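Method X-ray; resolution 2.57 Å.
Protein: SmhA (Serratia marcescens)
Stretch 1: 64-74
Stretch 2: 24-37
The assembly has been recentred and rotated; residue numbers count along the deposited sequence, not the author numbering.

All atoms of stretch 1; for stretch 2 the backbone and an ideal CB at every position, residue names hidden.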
# COMPACT_ATOMS: atom_id res chain seq x y z
N GLN A 64 7.88 -1.67 -13.42
CA GLN A 64 7.24 -2.31 -12.24
C GLN A 64 6.29 -1.33 -11.54
O GLN A 64 5.30 -1.82 -10.96
CB GLN A 64 8.30 -2.86 -11.30
CG GLN A 64 9.10 -3.97 -11.96
CD GLN A 64 8.18 -4.99 -12.58
OE1 GLN A 64 7.16 -5.37 -12.00
NE2 GLN A 64 8.52 -5.41 -13.78
N ALA A 65 6.59 -0.03 -11.59
CA ALA A 65 5.76 1.04 -11.02
C ALA A 65 4.46 1.13 -11.82
O ALA A 65 3.40 1.17 -11.20
CB ALA A 65 6.50 2.36 -11.02
N GLN A 66 4.56 1.15 -13.15
CA GLN A 66 3.38 1.15 -14.06
C GLN A 66 2.54 -0.10 -13.78
O GLN A 66 1.32 0.05 -13.64
CB GLN A 66 3.82 1.22 -15.52
CG GLN A 66 2.72 0.99 -16.55
CD GLN A 66 3.26 1.02 -17.96
OE1 GLN A 66 4.09 1.86 -18.31
NE2 GLN A 66 2.79 0.11 -18.79
N VAL A 67 3.15 -1.28 -13.68
CA VAL A 67 2.40 -2.55 -13.44
C VAL A 67 1.62 -2.43 -12.12
O VAL A 67 0.40 -2.70 -12.12
CB VAL A 67 3.31 -3.79 -13.47
CG1 VAL A 67 2.57 -5.02 -12.97
CG2 VAL A 67 3.83 -4.06 -14.87
N PHE A 68 2.29 -2.05 -11.04
CA PHE A 68 1.61 -1.86 -9.74
C PHE A 68 0.44 -0.88 -9.89
O PHE A 68 -0.69 -1.21 -9.50
CB PHE A 68 2.56 -1.34 -8.66
CG PHE A 68 1.89 -1.23 -7.31
CD1 PHE A 68 1.75 -2.35 -6.51
CD2 PHE A 68 1.36 -0.04 -6.86
CE1 PHE A 68 1.10 -2.27 -5.29
CE2 PHE A 68 0.74 0.04 -5.62
CZ PHE A 68 0.61 -1.08 -4.84
N LYS A 69 0.70 0.29 -10.47
CA LYS A 69 -0.26 1.42 -10.58
C LYS A 69 -1.51 1.01 -11.36
O LYS A 69 -2.61 1.29 -10.86
CB LYS A 69 0.43 2.62 -11.23
CG LYS A 69 -0.27 3.96 -11.03
CD LYS A 69 0.19 5.03 -11.99
CE LYS A 69 -0.76 6.20 -11.98
NZ LYS A 69 -0.71 6.97 -13.24
N GLN A 70 -1.35 0.37 -12.54
CA GLN A 70 -2.44 0.06 -13.51
C GLN A 70 -3.07 -1.32 -13.28
O GLN A 70 -4.31 -1.39 -13.41
CB GLN A 70 -1.95 0.21 -14.95
CG GLN A 70 -1.62 1.67 -15.29
CD GLN A 70 -1.07 1.91 -16.67
OE1 GLN A 70 -1.17 1.06 -17.56
NE2 GLN A 70 -0.50 3.08 -16.89
N ASN A 71 -2.29 -2.36 -12.96
CA ASN A 71 -2.80 -3.75 -12.81
C ASN A 71 -3.06 -4.13 -11.34
O ASN A 71 -4.21 -4.46 -11.01
CB ASN A 71 -1.87 -4.77 -13.47
CG ASN A 71 -1.74 -4.53 -14.96
OD1 ASN A 71 -2.11 -3.47 -15.47
ND2 ASN A 71 -1.23 -5.52 -15.69
N THR A 72 -2.02 -4.11 -10.49
CA THR A 72 -2.09 -4.57 -9.08
C THR A 72 -3.12 -3.76 -8.27
O THR A 72 -3.82 -4.36 -7.43
CB THR A 72 -0.73 -4.53 -8.40
OG1 THR A 72 0.29 -4.91 -9.33
CG2 THR A 72 -0.67 -5.43 -7.20
N VAL A 73 -3.21 -2.45 -8.46
CA VAL A 73 -4.21 -1.63 -7.72
C VAL A 73 -5.62 -2.13 -8.07
O VAL A 73 -6.44 -2.26 -7.16
CB VAL A 73 -4.06 -0.12 -7.98
CG1 VAL A 73 -5.26 0.67 -7.45
CG2 VAL A 73 -2.77 0.43 -7.39
N ALA A 74 -5.88 -2.41 -9.35
CA ALA A 74 -7.18 -2.90 -9.87
C ALA A 74 -7.48 -4.26 -9.24
O ALA A 74 -8.62 -4.46 -8.78
CB ALA A 74 -7.18 -2.95 -11.38
N UNK A 24 -0.37 0.52 3.29
CA UNK A 24 0.89 0.30 2.54
C UNK A 24 0.61 0.42 1.04
O UNK A 24 1.39 1.09 0.38
CB UNK A 24 1.49 -1.07 2.86
N UNK A 25 -0.46 -0.18 0.53
CA UNK A 25 -0.82 -0.15 -0.91
C UNK A 25 -1.00 1.30 -1.36
O UNK A 25 -0.50 1.61 -2.43
CB UNK A 25 -2.10 -0.95 -1.18
N UNK A 26 -1.71 2.14 -0.60
CA UNK A 26 -1.93 3.57 -0.96
C UNK A 26 -0.58 4.27 -1.03
O UNK A 26 -0.35 5.02 -1.98
CB UNK A 26 -2.84 4.27 0.05
N UNK A 27 0.26 4.09 -0.02
CA UNK A 27 1.60 4.71 0.02
C UNK A 27 2.40 4.19 -1.18
O UNK A 27 3.02 5.00 -1.86
CB UNK A 27 2.32 4.40 1.33
N UNK A 28 2.34 2.90 -1.49
CA UNK A 28 3.12 2.29 -2.59
C UNK A 28 2.61 2.85 -3.92
O UNK A 28 3.37 2.87 -4.90
CB UNK A 28 3.01 0.76 -2.57
N UNK A 29 1.36 3.28 -3.96
CA UNK A 29 0.73 3.91 -5.15
C UNK A 29 1.48 5.23 -5.39
O UNK A 29 1.84 5.50 -6.56
CB UNK A 29 -0.77 4.15 -4.95
N UNK A 30 1.75 5.99 -4.31
CA UNK A 30 2.44 7.30 -4.33
C UNK A 30 3.91 7.10 -4.68
O UNK A 30 4.44 7.90 -5.44
CB UNK A 30 2.31 8.01 -2.98
N UNK A 31 4.55 6.05 -4.17
CA UNK A 31 5.98 5.73 -4.47
C UNK A 31 6.10 5.28 -5.93
O UNK A 31 7.15 5.53 -6.51
CB UNK A 31 6.51 4.64 -3.54
N UNK A 32 5.07 4.66 -6.50
CA UNK A 32 5.05 4.31 -7.94
C UNK A 32 4.98 5.61 -8.75
O UNK A 32 5.74 5.72 -9.72
CB UNK A 32 3.87 3.40 -8.28
N UNK A 33 4.11 6.54 -8.34
CA UNK A 33 3.94 7.83 -9.05
C UNK A 33 5.26 8.62 -8.98
O UNK A 33 5.57 9.32 -9.96
CB UNK A 33 2.79 8.64 -8.44
N UNK A 34 6.00 8.49 -7.88
CA UNK A 34 7.27 9.23 -7.70
C UNK A 34 8.29 8.67 -8.70
O UNK A 34 8.95 9.47 -9.35
CB UNK A 34 7.79 9.11 -6.27
N UNK A 35 8.40 7.35 -8.84
CA UNK A 35 9.34 6.68 -9.78
C UNK A 35 9.03 7.04 -11.24
O UNK A 35 10.01 7.12 -12.05
CB UNK A 35 9.28 5.16 -9.60
N UNK A 36 7.75 7.25 -11.56
CA UNK A 36 7.26 7.54 -12.94
C UNK A 36 7.34 9.04 -13.23
O UNK A 36 7.31 9.37 -14.43
CB UNK A 36 5.82 7.05 -13.12
N UNK A 37 7.39 9.90 -12.22
CA UNK A 37 7.46 11.38 -12.36
C UNK A 37 8.92 11.82 -12.47
O UNK A 37 9.21 12.80 -13.16
CB UNK A 37 6.79 12.08 -11.17

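Both stretches are helices, with axes 8.8 Å apart at closest approach. They draw together toward position 32, whose CA lies 4.5 Å from the CA of Ala 65.

Position 24 has nothing of stretch 1 near its ideal CB, so the contact sets no preference. It is Gln 24.

Position 25 points sideways, its ideal CB 4.6 Å from Phe 68 CZ. A small or a slim longer side chain would suit. It is Ala 25; its backbone O lies at the edge of the Phe 68 ring, 3.8 Å from Phe 68 CE2.

Positions 26 and 27 point away, and stretch 1 does not restrict them. They are Leu 26 and Leu 27.

Position 28 points toward stretch 1, its ideal CB 3.8 Å from Phe 68 CZ. A small or medium side chain could lie against the ring, apolar or amide. It is Asn 28, whose side-chain amide lies over one face of the ring.

Position 29 points sideways, its ideal CB 4.4 Å from Phe 68 CE2 and 4.9 Å from Val 73 CG2. A long chain, aliphatic or amide-tipped, could run beside these apolar groups. It is Gln 29, extended, with NE2 4.1 Å from Val 73 CG1. Its amide is hydrogen-bonded elsewhere in the structure.

Positions 30 and 31 have no part of stretch 1 near their ideal CB atoms. They are Ser 30 and Tyr 31; the tyrosine ring leads away.

Position 32 is tight. Its ideal CB is 3.7 Å from Ala 65 O. Glycine, alanine or serine would suit best. It is Ser 32. Its OG donates to Asn 28 O at 2.8 Å, within its own helix, and lies 3.5 Å from Phe 68 CD2. Phe 68 thus sits as a knob among Ala 25, Asn 28, Gln 29 and Ser 32.

Position 33 points sideways, but the extended Lys 69 passes nearby. An acidic or amide side chain could approach it. It is Asn 33, with OD1 3.2 Å from Lys 69 CE, a contact with the aliphatic chain.

Position 34 is out of reach. It is Leu 34.

Position 35 points toward stretch 1, its ideal CB 4.2 Å from Ala 65 CB. An apolar residue fits this methyl. It is Leu 35.

Position 36 also faces Ala 65, with more room, so a larger aliphatic residue suits. It is Leu 36: CG lies 3.8 Å from Ala 65 CB, and CD1 reaches 4.1 Å from Lys 69 CD.

Position 37 is out of reach. It is Ser 37, whose OG donates to Asn 33 O at 2.7 Å.

Stretch 2 (24-37) QALLNQSYSNLLLS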
# COMPACT_ATOMS: atom_id res chain seq x y z
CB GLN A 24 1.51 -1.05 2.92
CG GLN A 24 1.78 -1.22 4.41
CD GLN A 24 2.80 -0.29 5.01
OE1 GLN A 24 3.49 0.48 4.34
NE2 GLN A 24 2.93 -0.36 6.33
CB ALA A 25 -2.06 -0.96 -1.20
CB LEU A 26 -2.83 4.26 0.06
CG LEU A 26 -4.30 3.89 0.02
CD1 LEU A 26 -5.01 4.43 1.25
CD2 LEU A 26 -4.96 4.39 -1.23
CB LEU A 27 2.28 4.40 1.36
CG LEU A 27 3.65 5.03 1.54
CD1 LEU A 27 3.59 6.52 1.34
CD2 LEU A 27 4.21 4.76 2.92
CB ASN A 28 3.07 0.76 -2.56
CG ASN A 28 4.29 0.12 -3.20
OD1 ASN A 28 5.34 0.74 -3.32
ND2 ASN A 28 4.16 -1.14 -3.59
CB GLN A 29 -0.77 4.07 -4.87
CG GLN A 29 -1.64 4.42 -6.06
CD GLN A 29 -3.12 4.45 -5.71
OE1 GLN A 29 -3.52 4.47 -4.56
NE2 GLN A 29 -3.97 4.47 -6.73
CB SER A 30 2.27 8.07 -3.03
OG SER A 30 0.90 8.33 -2.74
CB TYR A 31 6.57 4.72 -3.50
CG TYR A 31 6.80 5.23 -2.10
CD1 TYR A 31 7.23 6.53 -1.87
CD2 TYR A 31 6.69 4.39 -1.01
CE1 TYR A 31 7.45 7.00 -0.58
CE2 TYR A 31 6.92 4.83 0.28
CZ TYR A 31 7.30 6.14 0.49
OH TYR A 31 7.53 6.59 1.74
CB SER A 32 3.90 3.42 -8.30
OG SER A 32 3.99 2.22 -7.56
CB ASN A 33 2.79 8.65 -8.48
CG ASN A 33 1.44 8.18 -8.96
OD1 ASN A 33 1.25 7.86 -10.14
ND2 ASN A 33 0.48 8.16 -8.04
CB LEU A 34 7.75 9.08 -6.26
CG LEU A 34 9.03 9.84 -5.92
CD1 LEU A 34 8.81 11.35 -5.95
CD2 LEU A 34 9.53 9.43 -4.56
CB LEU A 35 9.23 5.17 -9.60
CG LEU A 35 9.99 4.60 -8.42
CD1 LEU A 35 9.60 3.15 -8.22
CD2 LEU A 35 11.49 4.73 -8.64
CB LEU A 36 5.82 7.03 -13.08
CG LEU A 36 5.67 5.52 -13.05
CD1 LEU A 36 4.23 5.10 -12.82
CD2 LEU A 36 6.21 4.90 -14.33
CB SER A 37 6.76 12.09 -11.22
OG SER A 37 5.39 11.72 -11.18
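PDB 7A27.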